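Local atomic coordinates of xylan esterase 1 (Thermoanaerobacterium sp. 'JW/SL YS485', PDB entry 3FCY), a protein that probably hydrolyses acetyl esters, as on xylan, as a family 7 carbohydrate esterase of the alpha/beta hydrolase superfamily. Residues R38-T41 and G42-P45; M175-R178 and H179-D183; T254-F257 and R258-P262. All coordinates share one frame; numbering follows the deposited sequence.

Interaction 1: R38-T41 and G42-P45; sequences REYT and GTNP
Two torsions bring Y40 and T43 together: the tyrosine CG stands anti to its own nitrogen (chi1 178°), laying the ring out along the chain ahead, while T43 turns OG1 beside its backbone nitrogen (chi1 -56°), where it meets the phenol. T43 OG1 then donates a short hydrogen bond to Y40 OH, 2.5 Å long, reaching it at the ring's edge and in its plane. Between these ends the backbone runs beneath one face of the ring, with G42 N 3.4 Å from the plane and over its centre, and with G42 CA 3.4 Å from Y40 CZ. G42 suits this path: at its phi of 112° a beta carbon would run into the carbonyl oxygen of T41. The phenol has a second partner, since Y40 OH also bonds D236 OD2, and the other oxygen of that carboxylate takes the backbone amides of T43 and N44. R239 makes a cation-pi contact with the Y40 ring. What results is an irregular, extended surface connection between helices 34-37 and 50-62, with a glycine at the point where the chain passes the ring, tied through D236 and R239 to helix 237-242 and its approach in this alpha/beta hydrolase.

Interaction 2: M175-R178 and H179-D183; sequences MLFR and HIFLD
The imidazole of H179 has the carbonyl oxygen of M175 over one face, 3.7 Å above the ring plane and close to its centre, and NH1 of R178 in plane at its edge. The R178 guanidinium, in turn, carries the methyl CD1 of L182 over one of its own faces, with R178 NH1 3.6 Å from L182 CD1, and meets the histidine at its edge. The two planes stand at 83°, almost perpendicular. R178 reaches this place by a bend at chi2 (-96°), which lets the aliphatic part pass H179, CD lying 3.6 Å from H179 ND1, and takes the charged end on to helix 50-62, where NH1 forms a salt bridge with E60. The nearby R91 would add positive charge, which E60 probably helps to offset.

All this happens in the opening turns of helix 176-192, with M175 at the N-cap; in this alpha/beta hydrolase the helix packs beside helix 209-220, which follows the predicted nucleophile S208. Toward that neighbour the chemistry turns apolar. I180 CD1 is wedged between L176 and F177, 3.8 Å from L176 CG and 3.6 Å from F177 CD1, and both I180 and F181 touch L213. The rings of F177 and F181 meet obliquely, F177 CD1 to F181 CE1 being 3.8 Å, while the carbonyl group of F177 lies over a face of the F181 ring. F177 also comes within about 4 Å of the side chain of Y117, the predicted substrate-binding residue. Under these side chains the helix is held by regular i to i+4 bonds: I180 N gives L176 O a nearly straight one (166°), and L182 N reaches R178 O at 3.1 Å.

Interaction 3: T254-F257 and R258-P262; sequences TDYF and RLFDP
A CH-pi contact joins F260 to Y256, one turn earlier, in the last turns of helix 251-260, part of the excursion that this alpha/beta hydrolase inserts between sheet strands 226-230 and 289-295, the centre of the contact lying about 26 Å from that of the chain. F260 CB sits over one face of the Y256 ring, 4.1 Å from its centroid and 20° off the normal. The rings meet obliquely, planes at 35°, with F260 CD2 3.5 Å from Y256 CD1. F260 N also bonds Y256 O, 2.7 Å away. Y256 holds CG anti to its nitrogen (chi1 -180°), which carries the phenol to D169 and R266, both hydrogen-bonded to its OH. With an alanine here, F260 CB would probably lose the aromatic face it rests on, and D169 and R266 would be left without their shared hydroxyl. On another flank the helix meets the second subunit: R258 forms a salt bridge with E328 and a cation-pi contact with Y325, both of that subunit. T254 and R258 lie side by side and point the same way, the methyl CG2 of T254 3.6 Å from R258 CD.

Set side by side, the three contacts illustrate how local chemistry follows place in the fold. Interaction 2 is fully buried, interaction 3 partly so, and interaction 1 lies at the surface. No two share a helix, and none touches another: their centres are 23 to 24 Å apart. Interactions 2 and 3 both use i to i+4 spacing, one at the start of its helix and the other at the end, whereas interaction 1 has no regular backbone and relies on a hydroxyl pair, a glycine and the carboxylate of D236. Charge is settled differently too: the arginine of 175-178 is paired within its own chain, that of 258-262 across a subunit boundary.

Interaction 1: R38-T41 and G42-P45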
# COMPACT_ATOMS: atom_id res chain seq x y z
N ARG A 38 -14.64 17.11 -23.57
CA ARG A 38 -15.04 18.38 -24.17
C ARG A 38 -16.54 18.48 -24.43
O ARG A 38 -17.11 19.56 -24.38
CB ARG A 38 -14.30 18.58 -25.49
CG ARG A 38 -12.78 18.49 -25.42
CD ARG A 38 -12.16 19.76 -24.90
NE ARG A 38 -10.71 19.77 -25.06
CZ ARG A 38 -9.91 20.73 -24.58
NH1 ARG A 38 -10.43 21.76 -23.92
NH2 ARG A 38 -8.60 20.66 -24.77
N GLU A 39 -17.17 17.34 -24.70
CA GLU A 39 -18.60 17.31 -25.00
C GLU A 39 -19.50 16.84 -23.85
O GLU A 39 -20.72 17.01 -23.90
CB GLU A 39 -18.84 16.40 -26.21
CG GLU A 39 -17.86 16.62 -27.35
CD GLU A 39 -18.47 17.40 -28.49
OE1 GLU A 39 -18.84 18.59 -28.29
OE2 GLU A 39 -18.59 16.83 -29.59
N TYR A 40 -18.90 16.25 -22.82
CA TYR A 40 -19.67 15.75 -21.68
C TYR A 40 -20.34 16.87 -20.88
O TYR A 40 -19.67 17.82 -20.44
CB TYR A 40 -18.75 14.93 -20.78
CG TYR A 40 -19.42 14.39 -19.55
CD1 TYR A 40 -20.44 13.43 -19.64
CD2 TYR A 40 -19.04 14.82 -18.28
CE1 TYR A 40 -21.05 12.92 -18.50
CE2 TYR A 40 -19.64 14.32 -17.14
CZ TYR A 40 -20.64 13.38 -17.25
OH TYR A 40 -21.23 12.89 -16.11
N THR A 41 -21.64 16.75 -20.66
CA THR A 41 -22.39 17.76 -19.93
C THR A 41 -22.94 17.32 -18.57
O THR A 41 -23.73 18.04 -17.95
CB THR A 41 -23.57 18.29 -20.77
OG1 THR A 41 -24.39 17.20 -21.18
CG2 THR A 41 -23.05 19.03 -22.01
N GLY A 42 -22.55 16.15 -18.09
CA GLY A 42 -23.02 15.71 -16.79
C GLY A 42 -23.95 14.52 -16.77
O GLY A 42 -24.55 14.16 -17.79
N THR A 43 -24.09 13.92 -15.60
CA THR A 43 -24.94 12.75 -15.42
C THR A 43 -25.91 12.91 -14.25
O THR A 43 -27.04 12.44 -14.31
CB THR A 43 -24.10 11.47 -15.18
OG1 THR A 43 -23.18 11.30 -16.27
CG2 THR A 43 -25.01 10.24 -15.09
N ASN A 44 -25.46 13.55 -13.18
CA ASN A 44 -26.31 13.73 -12.00
C ASN A 44 -27.57 14.51 -12.37
O ASN A 44 -27.50 15.53 -13.04
CB ASN A 44 -25.56 14.46 -10.89
CG ASN A 44 -26.16 14.18 -9.52
OD1 ASN A 44 -25.87 13.16 -8.91
ND2 ASN A 44 -27.01 15.09 -9.05
N PRO A 45 -28.74 14.03 -11.92
CA PRO A 45 -30.00 14.72 -12.22
C PRO A 45 -30.07 16.12 -11.62
O PRO A 45 -29.25 16.49 -10.77
CB PRO A 45 -31.05 13.79 -11.62
CG PRO A 45 -30.40 12.44 -11.69
CD PRO A 45 -29.00 12.75 -11.25

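Interaction 2: M175-R178 and H179-D183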
# COMPACT_ATOMS: atom_id res chain seq x y z
N MET A 175 -30.20 21.09 3.92
CA MET A 175 -28.93 20.50 3.52
C MET A 175 -27.83 21.51 3.82
O MET A 175 -27.91 22.66 3.42
CB MET A 175 -28.98 20.14 2.03
CG MET A 175 -29.94 18.98 1.76
SD MET A 175 -30.23 18.66 0.03
CE MET A 175 -28.72 17.79 -0.41
N LEU A 176 -26.81 21.06 4.55
CA LEU A 176 -25.72 21.95 4.96
C LEU A 176 -24.99 22.70 3.84
O LEU A 176 -24.68 23.87 4.01
CB LEU A 176 -24.70 21.19 5.81
CG LEU A 176 -23.54 22.03 6.35
CD1 LEU A 176 -24.09 23.20 7.17
CD2 LEU A 176 -22.62 21.17 7.22
N PHE A 177 -24.70 22.05 2.72
CA PHE A 177 -23.99 22.78 1.66
C PHE A 177 -24.89 23.83 1.02
O PHE A 177 -24.42 24.70 0.28
CB PHE A 177 -23.43 21.83 0.59
CG PHE A 177 -21.98 21.48 0.81
CD1 PHE A 177 -21.00 22.47 0.79
CD2 PHE A 177 -21.60 20.16 1.07
CE1 PHE A 177 -19.66 22.16 1.03
CE2 PHE A 177 -20.27 19.84 1.31
CZ PHE A 177 -19.29 20.84 1.29
N ARG A 178 -26.18 23.75 1.31
CA ARG A 178 -27.13 24.73 0.80
C ARG A 178 -26.84 26.02 1.57
O ARG A 178 -26.75 27.11 0.99
CB ARG A 178 -28.56 24.23 1.05
CG ARG A 178 -29.68 25.14 0.57
CD ARG A 178 -30.18 26.00 1.70
NE ARG A 178 -31.57 26.42 1.51
CZ ARG A 178 -32.22 27.22 2.35
NH1 ARG A 178 -31.60 27.67 3.44
NH2 ARG A 178 -33.47 27.56 2.11
N HIS A 179 -26.65 25.89 2.88
CA HIS A 179 -26.35 27.04 3.73
C HIS A 179 -24.95 27.57 3.41
O HIS A 179 -24.75 28.78 3.32
CB HIS A 179 -26.42 26.66 5.21
CG HIS A 179 -27.66 25.91 5.58
ND1 HIS A 179 -28.89 26.18 5.02
CD2 HIS A 179 -27.87 24.91 6.48
CE1 HIS A 179 -29.80 25.38 5.56
NE2 HIS A 179 -29.20 24.60 6.44
N ILE A 180 -24.00 26.66 3.24
CA ILE A 180 -22.63 27.04 2.93
C ILE A 180 -22.59 27.82 1.62
O ILE A 180 -21.93 28.85 1.53
CB ILE A 180 -21.72 25.79 2.81
CG1 ILE A 180 -21.63 25.09 4.18
CG2 ILE A 180 -20.32 26.21 2.34
CD1 ILE A 180 -20.89 23.76 4.16
N PHE A 181 -23.31 27.34 0.60
CA PHE A 181 -23.35 28.05 -0.68
C PHE A 181 -23.91 29.45 -0.42
O PHE A 181 -23.37 30.44 -0.91
CB PHE A 181 -24.25 27.32 -1.68
CG PHE A 181 -23.63 26.09 -2.30
CD1 PHE A 181 -22.43 25.56 -1.82
CD2 PHE A 181 -24.27 25.43 -3.34
CE1 PHE A 181 -21.88 24.40 -2.37
CE2 PHE A 181 -23.73 24.27 -3.90
CZ PHE A 181 -22.54 23.75 -3.41
N LEU A 182 -24.98 29.53 0.37
CA LEU A 182 -25.58 30.82 0.69
C LEU A 182 -24.59 31.73 1.41
O LEU A 182 -24.58 32.94 1.19
CB LEU A 182 -26.84 30.64 1.55
CG LEU A 182 -28.06 30.07 0.81
CD1 LEU A 182 -29.23 29.89 1.79
CD2 LEU A 182 -28.45 31.00 -0.33
N ASP A 183 -23.74 31.15 2.26
CA ASP A 183 -22.74 31.95 2.97
C ASP A 183 -21.82 32.63 1.95
O ASP A 183 -21.47 33.80 2.11
CB ASP A 183 -21.87 31.10 3.91
CG ASP A 183 -22.65 30.52 5.09
OD1 ASP A 183 -23.65 31.12 5.52
OD2 ASP A 183 -22.22 29.46 5.59

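Interaction 3: T254-F257 and R258-P262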
# COMPACT_ATOMS: atom_id res chain seq x y z
N THR A 254 -20.72 6.79 -0.85
CA THR A 254 -20.71 5.33 -0.77
C THR A 254 -21.17 4.93 0.63
O THR A 254 -21.99 4.02 0.78
CB THR A 254 -19.29 4.76 -1.03
OG1 THR A 254 -19.00 4.85 -2.43
CG2 THR A 254 -19.19 3.30 -0.58
N ASP A 255 -20.66 5.62 1.66
CA ASP A 255 -21.05 5.31 3.04
C ASP A 255 -22.56 5.44 3.19
O ASP A 255 -23.21 4.61 3.84
CB ASP A 255 -20.38 6.27 4.03
CG ASP A 255 -18.87 6.08 4.11
OD1 ASP A 255 -18.35 5.07 3.60
OD2 ASP A 255 -18.21 6.96 4.71
N TYR A 256 -23.12 6.50 2.62
CA TYR A 256 -24.55 6.73 2.71
C TYR A 256 -25.36 5.54 2.20
O TYR A 256 -26.23 5.02 2.90
CB TYR A 256 -24.97 7.97 1.92
CG TYR A 256 -26.45 8.20 2.02
CD1 TYR A 256 -27.00 8.82 3.15
CD2 TYR A 256 -27.32 7.73 1.04
CE1 TYR A 256 -28.38 8.95 3.29
CE2 TYR A 256 -28.70 7.86 1.17
CZ TYR A 256 -29.22 8.47 2.30
OH TYR A 256 -30.59 8.59 2.43
N PHE A 257 -25.08 5.11 0.97
CA PHE A 257 -25.80 3.98 0.39
C PHE A 257 -25.59 2.69 1.18
O PHE A 257 -26.54 1.95 1.44
CB PHE A 257 -25.37 3.78 -1.07
CG PHE A 257 -26.08 4.69 -2.04
CD1 PHE A 257 -27.41 4.48 -2.36
CD2 PHE A 257 -25.41 5.77 -2.60
CE1 PHE A 257 -28.08 5.34 -3.24
CE2 PHE A 257 -26.07 6.64 -3.48
CZ PHE A 257 -27.41 6.42 -3.79
N ARG A 258 -24.36 2.43 1.58
CA ARG A 258 -24.05 1.22 2.34
C ARG A 258 -24.88 1.13 3.61
O ARG A 258 -25.35 0.05 3.99
CB ARG A 258 -22.56 1.18 2.70
CG ARG A 258 -21.63 0.76 1.55
CD ARG A 258 -20.16 0.92 1.93
NE ARG A 258 -19.74 0.04 3.02
CZ ARG A 258 -19.33 -1.21 2.87
NH1 ARG A 258 -19.28 -1.76 1.66
NH2 ARG A 258 -18.96 -1.92 3.93
N LEU A 259 -25.08 2.27 4.26
CA LEU A 259 -25.83 2.31 5.52
C LEU A 259 -27.32 2.55 5.42
O LEU A 259 -28.09 1.96 6.18
CB LEU A 259 -25.23 3.38 6.43
CG LEU A 259 -23.79 3.20 6.89
CD1 LEU A 259 -23.28 4.52 7.47
CD2 LEU A 259 -23.72 2.09 7.93
N PHE A 260 -27.73 3.40 4.49
CA PHE A 260 -29.14 3.77 4.36
C PHE A 260 -29.91 3.28 3.13
O PHE A 260 -31.13 3.40 3.09
CB PHE A 260 -29.24 5.29 4.47
CG PHE A 260 -28.61 5.83 5.72
CD1 PHE A 260 -29.23 5.65 6.96
CD2 PHE A 260 -27.37 6.45 5.69
CE1 PHE A 260 -28.62 6.08 8.14
CE2 PHE A 260 -26.75 6.88 6.86
CZ PHE A 260 -27.37 6.69 8.09
N ASP A 261 -29.21 2.73 2.15
CA ASP A 261 -29.88 2.23 0.96
C ASP A 261 -28.94 1.26 0.26
O ASP A 261 -28.53 1.48 -0.88
CB ASP A 261 -30.26 3.39 0.03
CG ASP A 261 -31.15 2.96 -1.12
OD1 ASP A 261 -31.96 2.02 -0.93
OD2 ASP A 261 -31.06 3.56 -2.22
N PRO A 262 -28.59 0.16 0.94
CA PRO A 262 -27.68 -0.87 0.43
C PRO A 262 -28.01 -1.46 -0.93
O PRO A 262 -27.10 -1.77 -1.70
CB PRO A 262 -27.67 -1.91 1.55
CG PRO A 262 -29.03 -1.77 2.15
CD PRO A 262 -29.18 -0.27 2.22